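Local coordinates for GCN5-related N-acetyltransferase (Streptococcus suis, PDB 3G3S), which probably transfers an acetyl group from acetyl-coenzyme A to an amino group of its substrate, as other GNAT family members do, at residues T98-K103 with Y237-A242; T102-E107 with Y218-A223; E18-T23 with G184-V189. All coordinates share one frame; numbering follows the deposited sequence. Where two conformers were deposited one is given.

Interaction 1 (T98-K103 with Y237-A242); sequences TRYATK and YELDKA. With EDO (1,2-ethanediol), chain F.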
# COMPACT_ATOMS: atom_id res chain seq x y z
N THR A 98 5.54 -28.34 -11.69
CA THR A 98 5.13 -27.18 -12.47
C THR A 98 3.79 -26.65 -12.05
O THR A 98 2.85 -27.42 -11.84
CB THR A 98 5.04 -27.53 -13.97
OG1 THR A 98 6.32 -28.00 -14.41
CG2 THR A 98 4.64 -26.30 -14.81
N ARG A 99 3.74 -25.34 -11.83
CA ARG A 99 2.52 -24.61 -11.50
C ARG A 99 2.26 -23.74 -12.71
O ARG A 99 3.13 -23.57 -13.57
CB ARG A 99 2.67 -23.79 -10.23
CG ARG A 99 2.70 -24.63 -8.96
CD ARG A 99 2.90 -23.77 -7.70
NE ARG A 99 1.88 -22.73 -7.55
CZ ARG A 99 0.83 -22.79 -6.75
NH1 ARG A 99 0.57 -23.86 -6.03
NH2 ARG A 99 0.01 -21.76 -6.69
N TYR A 100 1.04 -23.20 -12.77
CA TYR A 100 0.60 -22.43 -13.93
C TYR A 100 0.04 -21.07 -13.50
O TYR A 100 -0.99 -20.98 -12.84
CB TYR A 100 -0.44 -23.24 -14.74
CG TYR A 100 0.13 -24.60 -15.17
CD1 TYR A 100 0.06 -25.68 -14.32
CD2 TYR A 100 0.78 -24.77 -16.41
CE1 TYR A 100 0.61 -26.92 -14.66
CE2 TYR A 100 1.33 -26.02 -16.76
CZ TYR A 100 1.25 -27.08 -15.86
OH TYR A 100 1.74 -28.31 -16.15
N ALA A 101 0.75 -20.02 -13.90
CA ALA A 101 0.35 -18.68 -13.61
C ALA A 101 -0.73 -18.32 -14.64
O ALA A 101 -0.70 -18.81 -15.75
CB ALA A 101 1.51 -17.76 -13.77
N THR A 102 -1.62 -17.44 -14.25
CA THR A 102 -2.66 -16.94 -15.16
C THR A 102 -2.46 -15.43 -15.32
O THR A 102 -1.83 -14.78 -14.50
CB THR A 102 -4.08 -17.29 -14.66
OG1 THR A 102 -4.41 -16.54 -13.48
CG2 THR A 102 -4.22 -18.82 -14.38
N LYS A 103 -3.00 -14.90 -16.42
CA LYS A 103 -2.91 -13.49 -16.71
C LYS A 103 -3.75 -12.76 -15.69
O LYS A 103 -4.78 -13.27 -15.26
CB LYS A 103 -3.41 -13.21 -18.14
CG LYS A 103 -2.53 -13.84 -19.19
CD LYS A 103 -2.86 -13.36 -20.61
CE LYS A 103 -1.94 -14.04 -21.62
NZ LYS A 103 -2.22 -13.64 -23.03
N TYR A 237 -10.17 -17.41 -16.65
CA TYR A 237 -8.76 -17.08 -16.61
C TYR A 237 -8.05 -17.61 -17.85
O TYR A 237 -8.51 -18.56 -18.50
CB TYR A 237 -8.11 -17.63 -15.32
CG TYR A 237 -8.70 -17.08 -14.05
CD1 TYR A 237 -8.21 -15.91 -13.50
CD2 TYR A 237 -9.71 -17.75 -13.37
CE1 TYR A 237 -8.75 -15.39 -12.36
CE2 TYR A 237 -10.22 -17.25 -12.20
CZ TYR A 237 -9.72 -16.08 -11.67
OH TYR A 237 -10.25 -15.52 -10.52
N GLU A 238 -6.94 -16.98 -18.21
CA GLU A 238 -6.12 -17.45 -19.32
C GLU A 238 -4.73 -17.67 -18.81
O GLU A 238 -4.21 -16.91 -17.99
CB GLU A 238 -6.09 -16.44 -20.45
CG GLU A 238 -7.42 -16.34 -21.18
CD GLU A 238 -7.40 -15.36 -22.32
OE1 GLU A 238 -6.30 -14.92 -22.71
OE2 GLU A 238 -8.51 -15.03 -22.82
N LEU A 239 -4.12 -18.73 -19.31
CA LEU A 239 -2.77 -19.11 -18.95
C LEU A 239 -1.77 -18.01 -19.30
O LEU A 239 -1.88 -17.40 -20.38
CB LEU A 239 -2.37 -20.38 -19.69
CG LEU A 239 -0.92 -20.85 -19.57
CD1 LEU A 239 -0.59 -21.39 -18.17
CD2 LEU A 239 -0.63 -21.93 -20.63
N ASP A 240 -0.85 -17.74 -18.37
CA ASP A 240 0.26 -16.84 -18.60
C ASP A 240 1.40 -17.77 -18.99
O ASP A 240 1.78 -17.85 -20.16
CB ASP A 240 0.57 -16.03 -17.33
CG ASP A 240 1.83 -15.15 -17.46
OD1 ASP A 240 2.43 -15.10 -18.56
OD2 ASP A 240 2.21 -14.48 -16.47
N LYS A 241 1.91 -18.53 -18.04
CA LYS A 241 2.98 -19.47 -18.33
C LYS A 241 3.08 -20.50 -17.21
O LYS A 241 2.68 -20.25 -16.06
CB LYS A 241 4.35 -18.78 -18.48
CG LYS A 241 4.82 -18.00 -17.25
CD LYS A 241 6.27 -17.49 -17.34
CE LYS A 241 7.29 -18.61 -17.02
NZ LYS A 241 8.72 -18.14 -16.83
N ALA A 242 3.64 -21.64 -17.59
CA ALA A 242 3.97 -22.69 -16.69
C ALA A 242 5.21 -22.19 -15.97
O ALA A 242 5.99 -21.46 -16.58
CB ALA A 242 4.30 -23.94 -17.47
C1 EDO F . -2.73 -20.47 -2.97
O1 EDO F . -3.39 -21.66 -3.39
C2 EDO F . -1.85 -19.91 -4.08
O2 EDO F . -2.31 -20.36 -5.36
O HOH W 1 0.67 -13.69 -14.62
O HOH W 2 -6.55 -14.34 -16.72

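Interaction 2 (T102-E107 with Y218-A223); sequences TKKDTE and YPSWDA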
# COMPACT_ATOMS: atom_id res chain seq x y z
N THR A 102 -1.62 -17.44 -14.25
CA THR A 102 -2.66 -16.94 -15.16
C THR A 102 -2.46 -15.43 -15.32
O THR A 102 -1.83 -14.78 -14.50
CB THR A 102 -4.08 -17.29 -14.66
OG1 THR A 102 -4.41 -16.54 -13.48
CG2 THR A 102 -4.22 -18.82 -14.38
N LYS A 103 -3.00 -14.90 -16.42
CA LYS A 103 -2.91 -13.49 -16.71
C LYS A 103 -3.75 -12.76 -15.69
O LYS A 103 -4.78 -13.27 -15.26
CB LYS A 103 -3.41 -13.21 -18.14
CG LYS A 103 -2.53 -13.84 -19.19
CD LYS A 103 -2.86 -13.36 -20.61
CE LYS A 103 -1.94 -14.04 -21.62
NZ LYS A 103 -2.22 -13.64 -23.03
N LYS A 104 -3.29 -11.58 -15.28
CA LYS A 104 -3.99 -10.76 -14.29
C LYS A 104 -4.96 -9.74 -14.87
O LYS A 104 -5.47 -8.91 -14.13
CB LYS A 104 -2.99 -10.06 -13.39
CG LYS A 104 -2.00 -11.03 -12.70
CD LYS A 104 -2.74 -12.11 -11.95
CE LYS A 104 -1.83 -13.24 -11.44
NZ LYS A 104 -2.71 -14.38 -10.98
N ASP A 105 -5.22 -9.80 -16.17
CA ASP A 105 -6.15 -8.86 -16.86
C ASP A 105 -7.46 -9.52 -17.30
O ASP A 105 -8.07 -9.16 -18.32
CB ASP A 105 -5.45 -8.26 -18.10
CG ASP A 105 -5.05 -9.31 -19.11
OD1 ASP A 105 -5.31 -10.51 -18.88
OD2 ASP A 105 -4.45 -8.93 -20.14
N THR A 106 -7.90 -10.47 -16.50
CA THR A 106 -9.06 -11.29 -16.79
C THR A 106 -10.34 -10.55 -17.08
O THR A 106 -10.73 -9.66 -16.35
CB THR A 106 -9.34 -12.19 -15.59
OG1 THR A 106 -8.10 -12.66 -15.07
CG2 THR A 106 -10.20 -13.34 -15.98
N GLU A 107 -11.02 -10.95 -18.15
CA GLU A 107 -12.34 -10.45 -18.47
C GLU A 107 -13.28 -11.57 -18.06
O GLU A 107 -13.27 -12.62 -18.69
CB GLU A 107 -12.49 -10.16 -19.97
CG GLU A 107 -11.64 -9.02 -20.53
CD GLU A 107 -11.67 -8.95 -22.08
OE1 GLU A 107 -12.71 -9.30 -22.69
OE2 GLU A 107 -10.65 -8.54 -22.67
N TYR A 218 -9.78 -7.79 -7.25
CA TYR A 218 -9.39 -8.70 -8.31
C TYR A 218 -9.21 -10.09 -7.71
O TYR A 218 -8.45 -10.23 -6.72
CB TYR A 218 -8.10 -8.29 -9.01
CG TYR A 218 -7.68 -9.33 -10.02
CD1 TYR A 218 -8.40 -9.49 -11.19
CD2 TYR A 218 -6.60 -10.19 -9.80
CE1 TYR A 218 -8.07 -10.46 -12.12
CE2 TYR A 218 -6.25 -11.15 -10.74
CZ TYR A 218 -7.00 -11.27 -11.91
OH TYR A 218 -6.70 -12.21 -12.86
N PRO A 219 -9.94 -11.10 -8.22
CA PRO A 219 -9.78 -12.47 -7.76
C PRO A 219 -8.69 -13.18 -8.55
O PRO A 219 -8.88 -13.58 -9.70
CB PRO A 219 -11.15 -13.09 -8.02
CG PRO A 219 -11.68 -12.31 -9.19
CD PRO A 219 -11.03 -10.98 -9.21
N SER A 220 -7.51 -13.32 -7.95
CA SER A 220 -6.39 -13.98 -8.64
C SER A 220 -6.40 -15.49 -8.57
O SER A 220 -6.78 -16.07 -7.54
CB SER A 220 -5.06 -13.53 -8.01
OG SER A 220 -3.98 -14.23 -8.56
N TRP A 221 -5.92 -16.12 -9.64
CA TRP A 221 -5.76 -17.58 -9.68
C TRP A 221 -4.33 -17.95 -10.07
O TRP A 221 -3.79 -17.45 -11.07
CB TRP A 221 -6.72 -18.20 -10.68
CG TRP A 221 -6.93 -19.67 -10.55
CD1 TRP A 221 -6.08 -20.67 -10.90
CD2 TRP A 221 -8.12 -20.31 -10.11
NE1 TRP A 221 -6.64 -21.90 -10.68
CE2 TRP A 221 -7.90 -21.71 -10.19
CE3 TRP A 221 -9.35 -19.84 -9.62
CZ2 TRP A 221 -8.86 -22.65 -9.79
CZ3 TRP A 221 -10.31 -20.79 -9.23
CH2 TRP A 221 -10.05 -22.17 -9.33
N ASP A 222 -3.71 -18.82 -9.29
CA ASP A 222 -2.39 -19.32 -9.59
C ASP A 222 -2.56 -20.84 -9.42
O ASP A 222 -2.75 -21.34 -8.31
CB ASP A 222 -1.35 -18.72 -8.68
CG ASP A 222 0.04 -18.86 -9.19
OD1 ASP A 222 0.38 -18.28 -10.24
OD2 ASP A 222 0.86 -19.48 -8.46
N ALA A 223 -2.54 -21.56 -10.53
CA ALA A 223 -2.88 -22.97 -10.57
C ALA A 223 -1.79 -23.89 -10.03
O ALA A 223 -0.68 -23.91 -10.56
CB ALA A 223 -3.26 -23.37 -12.00
O HOH W 3 -0.76 -16.36 -11.63
O HOH W 4 -5.11 -14.45 -12.06

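Interaction 3 (E18-T23 with G184-V189); sequences ETIIWT and GIEIEV. With EDO (1,2-ethanediol), chain F.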
# COMPACT_ATOMS: atom_id res chain seq x y z
N GLU A 18 2.93 -12.17 -9.10
CA GLU A 18 2.35 -13.11 -8.17
C GLU A 18 1.84 -12.31 -6.97
O GLU A 18 2.62 -11.66 -6.28
CB GLU A 18 3.36 -14.16 -7.75
CG GLU A 18 3.64 -15.17 -8.83
CD GLU A 18 2.53 -16.18 -9.05
OE1 GLU A 18 1.49 -16.12 -8.37
OE2 GLU A 18 2.76 -17.10 -9.87
N THR A 19 0.54 -12.38 -6.69
CA THR A 19 -0.04 -11.48 -5.70
C THR A 19 0.46 -11.69 -4.27
O THR A 19 0.42 -10.78 -3.49
CB THR A 19 -1.59 -11.44 -5.73
OG1 THR A 19 -2.15 -12.53 -5.02
CG2 THR A 19 -2.11 -11.37 -7.21
N ILE A 20 0.95 -12.89 -3.95
CA ILE A 20 1.47 -13.15 -2.61
C ILE A 20 2.78 -12.38 -2.46
O ILE A 20 3.14 -11.96 -1.33
CB ILE A 20 1.64 -14.66 -2.37
CG1 ILE A 20 0.28 -15.35 -2.27
CG2 ILE A 20 2.53 -14.94 -1.09
CD1 ILE A 20 0.31 -16.84 -2.52
N ILE A 21 3.53 -12.22 -3.54
CA ILE A 21 4.71 -11.36 -3.46
C ILE A 21 4.21 -9.94 -3.17
O ILE A 21 4.72 -9.22 -2.33
CB ILE A 21 5.61 -11.36 -4.72
CG1 ILE A 21 6.07 -12.76 -5.12
CG2 ILE A 21 6.85 -10.40 -4.51
CD1 ILE A 21 6.76 -12.82 -6.49
N TRP A 22 3.17 -9.51 -3.88
CA TRP A 22 2.59 -8.19 -3.59
C TRP A 22 2.15 -8.07 -2.13
O TRP A 22 2.40 -7.05 -1.47
CB TRP A 22 1.39 -7.88 -4.53
CG TRP A 22 1.67 -8.02 -5.97
CD1 TRP A 22 2.89 -8.08 -6.58
CD2 TRP A 22 0.70 -8.02 -7.03
NE1 TRP A 22 2.74 -8.17 -7.94
CE2 TRP A 22 1.40 -8.11 -8.24
CE3 TRP A 22 -0.68 -7.97 -7.06
CZ2 TRP A 22 0.77 -8.16 -9.48
CZ3 TRP A 22 -1.32 -8.02 -8.29
CH2 TRP A 22 -0.59 -8.10 -9.48
N THR A 23 1.49 -9.10 -1.60
CA THR A 23 1.09 -9.10 -0.21
C THR A 23 2.30 -8.83 0.69
O THR A 23 2.31 -7.89 1.51
CB THR A 23 0.45 -10.44 0.14
OG1 THR A 23 -0.81 -10.52 -0.57
CG2 THR A 23 0.20 -10.64 1.70
N GLY A 184 -7.02 -6.97 -4.08
CA GLY A 184 -7.59 -8.26 -4.41
C GLY A 184 -7.21 -9.35 -3.47
O GLY A 184 -6.75 -9.07 -2.37
N ILE A 185 -7.45 -10.59 -3.91
CA ILE A 185 -7.12 -11.80 -3.15
C ILE A 185 -6.50 -12.87 -4.08
O ILE A 185 -6.58 -12.79 -5.31
CB ILE A 185 -8.34 -12.43 -2.42
CG1 ILE A 185 -9.40 -12.89 -3.44
CG2 ILE A 185 -8.90 -11.47 -1.38
CD1 ILE A 185 -10.49 -13.81 -2.89
N GLU A 186 -5.86 -13.85 -3.45
CA GLU A 186 -5.29 -15.00 -4.14
C GLU A 186 -6.17 -16.16 -3.75
O GLU A 186 -6.33 -16.47 -2.56
CB GLU A 186 -3.85 -15.23 -3.68
CG GLU A 186 -3.13 -16.27 -4.50
CD GLU A 186 -2.77 -15.77 -5.88
OE1 GLU A 186 -1.74 -15.07 -6.04
OE2 GLU A 186 -3.51 -16.12 -6.80
N ILE A 187 -6.78 -16.81 -4.75
CA ILE A 187 -7.76 -17.82 -4.48
C ILE A 187 -7.20 -19.19 -4.15
O ILE A 187 -6.19 -19.63 -4.68
CB ILE A 187 -8.76 -17.97 -5.70
CG1 ILE A 187 -9.54 -16.70 -5.84
CG2 ILE A 187 -9.68 -19.21 -5.51
CD1 ILE A 187 -10.62 -16.76 -6.97
N GLU A 188 -7.89 -19.82 -3.21
CA GLU A 188 -7.65 -21.18 -2.77
C GLU A 188 -8.99 -21.85 -2.96
O GLU A 188 -9.97 -21.35 -2.44
CB GLU A 188 -7.33 -21.19 -1.30
CG GLU A 188 -7.31 -22.56 -0.62
CD GLU A 188 -6.12 -23.43 -0.98
OE1 GLU A 188 -5.15 -22.97 -1.61
OE2 GLU A 188 -6.17 -24.61 -0.61
N VAL A 189 -9.00 -22.97 -3.68
CA VAL A 189 -10.19 -23.77 -3.84
C VAL A 189 -9.87 -25.18 -3.36
O VAL A 189 -8.79 -25.74 -3.69
CB VAL A 189 -10.66 -23.82 -5.30
CG1 VAL A 189 -11.91 -24.63 -5.40
CG2 VAL A 189 -10.90 -22.41 -5.84
C1 EDO F . -2.73 -20.47 -2.97
O1 EDO F . -3.39 -21.66 -3.39
C2 EDO F . -1.85 -19.91 -4.08
O2 EDO F . -2.31 -20.36 -5.36
O HOH W 5 0.68 -15.47 -5.64
O HOH W 6 -1.05 -14.57 -8.48

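Interaction 1 (T98-K103 with Y237-A242)
The carbonyl oxygen A101 O is gripped by two successive N-H groups of the opposite strand, D240 N at 2.8 Å and K241 N through a weak, bent bond. Two residues facing one in this way make a classic beta bulge in the antiparallel pairing of strands 98-102 and 239-242, whose axes run 151° apart. On the return path A101 N donates to K241 O at 2.9 Å. Beyond the bulge the backbones meet again where K103 N donates to E238 O at 2.8 Å, and at the other end the CA of A242 makes a C-H...O contact with R99 O. D240 CB and L239 CD1 both pack against A101 O. The carboxylate of D240, its CG anti to the backbone N (chi1 174°), is linked through a water to T102 O.

Apolar contacts line the face on which Y100 and A242 pair. A242 CB lies 3.7 Å from Y100 CE2 on one side and 3.6 Å from T98 CG2 on another, while L239 CD1 approaches Y100 CB at 3.9 Å. K103 stretches fully beyond CG, which brings its CE to 3.6 Å from L239 O. The far end of R99 leaves the contact: its NE bonds to Y243 OH, its NH2 forms a salt bridge with D222 and also donates to an ethanediol.

Strand 94-102 lies between strand 239-248 on one side and strand 218-223 on the other, while helix 226-235 covers the face of Y100 and L239 through L226 and L229.

Interaction 2 (T102-E107 with Y218-A223)
Strand 218-223, which follows helix 200-214 and runs parallel to strand 184-191 in a beta-alpha-beta unit, receives the loop that leaves strand 94-102 through three side chains, those of T102, K104 and T106. T102 OG1 donates to W221 O at 2.6 Å; chi1 of 69° sets the hydroxyl between its own backbone N and carbonyl carbon.

K104 reaches further along the strand. A bend at chi2 (-55°) sets its CD beside the Y218 ring, 3.8 Å from CE2, and the chain continues extended to NZ. There the ammonium makes three bonds, to S220 OG at 2.7 Å and to two waters; W221 O is a weak, long fourth contact that would have to share a proton. One of these waters also accepts from T102 N and bonds to D222 OD1. The other takes W221 N, donates to T102 OG1 and meets Y218 OH, so it knits the loop to the strand at four points. NZ stays 5.0 Å from D222 OD1. S220 OG is also hydrogen-bonded to E186 OE2, its strongest partner.

Y218 is clasped by the loop. T106 OG1 lies in the plane of the ring, at its edge, in a 2.7 Å hydrogen bond with Y218 OH, whereas K104 O sits over one face, 3.6 Å from CZ. The W221 indole leads away, its NE1 bonded to S228 and its rings meeting Y237, with a cacodylate close by.

The parallel pair 184-191 and 218-223, joined through helix 200-214, probably corresponds to β4 and β5 of GNAT folds, whose splaying strands make the acetyl-coenzyme A cleft; this partly buried network probably lies next to that region.

Interaction 3 (E18-T23 with G184-V189)
T19 donates the single direct hydrogen bond of this contact, from OG1 to E186 OE1 at 2.8 Å. The hydroxyl approaches from above the carboxylate, 63° out of its plane. E186 reaches it because its CG stands anti to the backbone N (chi1 -171°) and the chain then bends at chi2. The start of helix 19-26, beside F53 and F55 of strand 52-58, thus meets strand 184-191. The other oxygen of E186, OE2, bonds to S220 OG on strand 218-223.

Water carries the rest of the polar contact. Two waters bridge E186 OE1, at 2.5 and 2.6 Å, and E18 OE1; the first accepts from I20 N and the second from T19 N. The first two N-H groups of the helix, T19 N and I20 N, thus find water acceptors, with E18 at the N-cap position.

Among charges, E18 OE1 and E186 OE1 stand 4.1 Å apart, their carboxylate planes 54° from one another, and E18 OE2 also lies close to D222 OD1. Apolar contact is slight: I20 CD1 touches E186 CG at 4.0 Å, the two side chains crossing at about a right angle, and an ethanediol lies beside both.

The close approach of E18 and D222 is consistent with a proton shared between them, while the T19 hydroxyl and the two waters surround E186 OE1 with potential donors.

The three contacts converge on one mixed sheet but differ in burial. Interaction 1 is a backbone ladder near the surface, between neighbouring strands 94-102 and 239-248; interaction 3 is wholly buried near the centre of the chain, where a helix start meets strand 184-191 through a hydroxyl and waters. Interaction 2 lies between them in depth and shares T102 and K103 with interaction 1, adding a lysine-centred side-chain network. Strand 218-223 connects all three: its A223 N bonds to Y100 O, and its D222 is salt-bridged to R99 and close to E18.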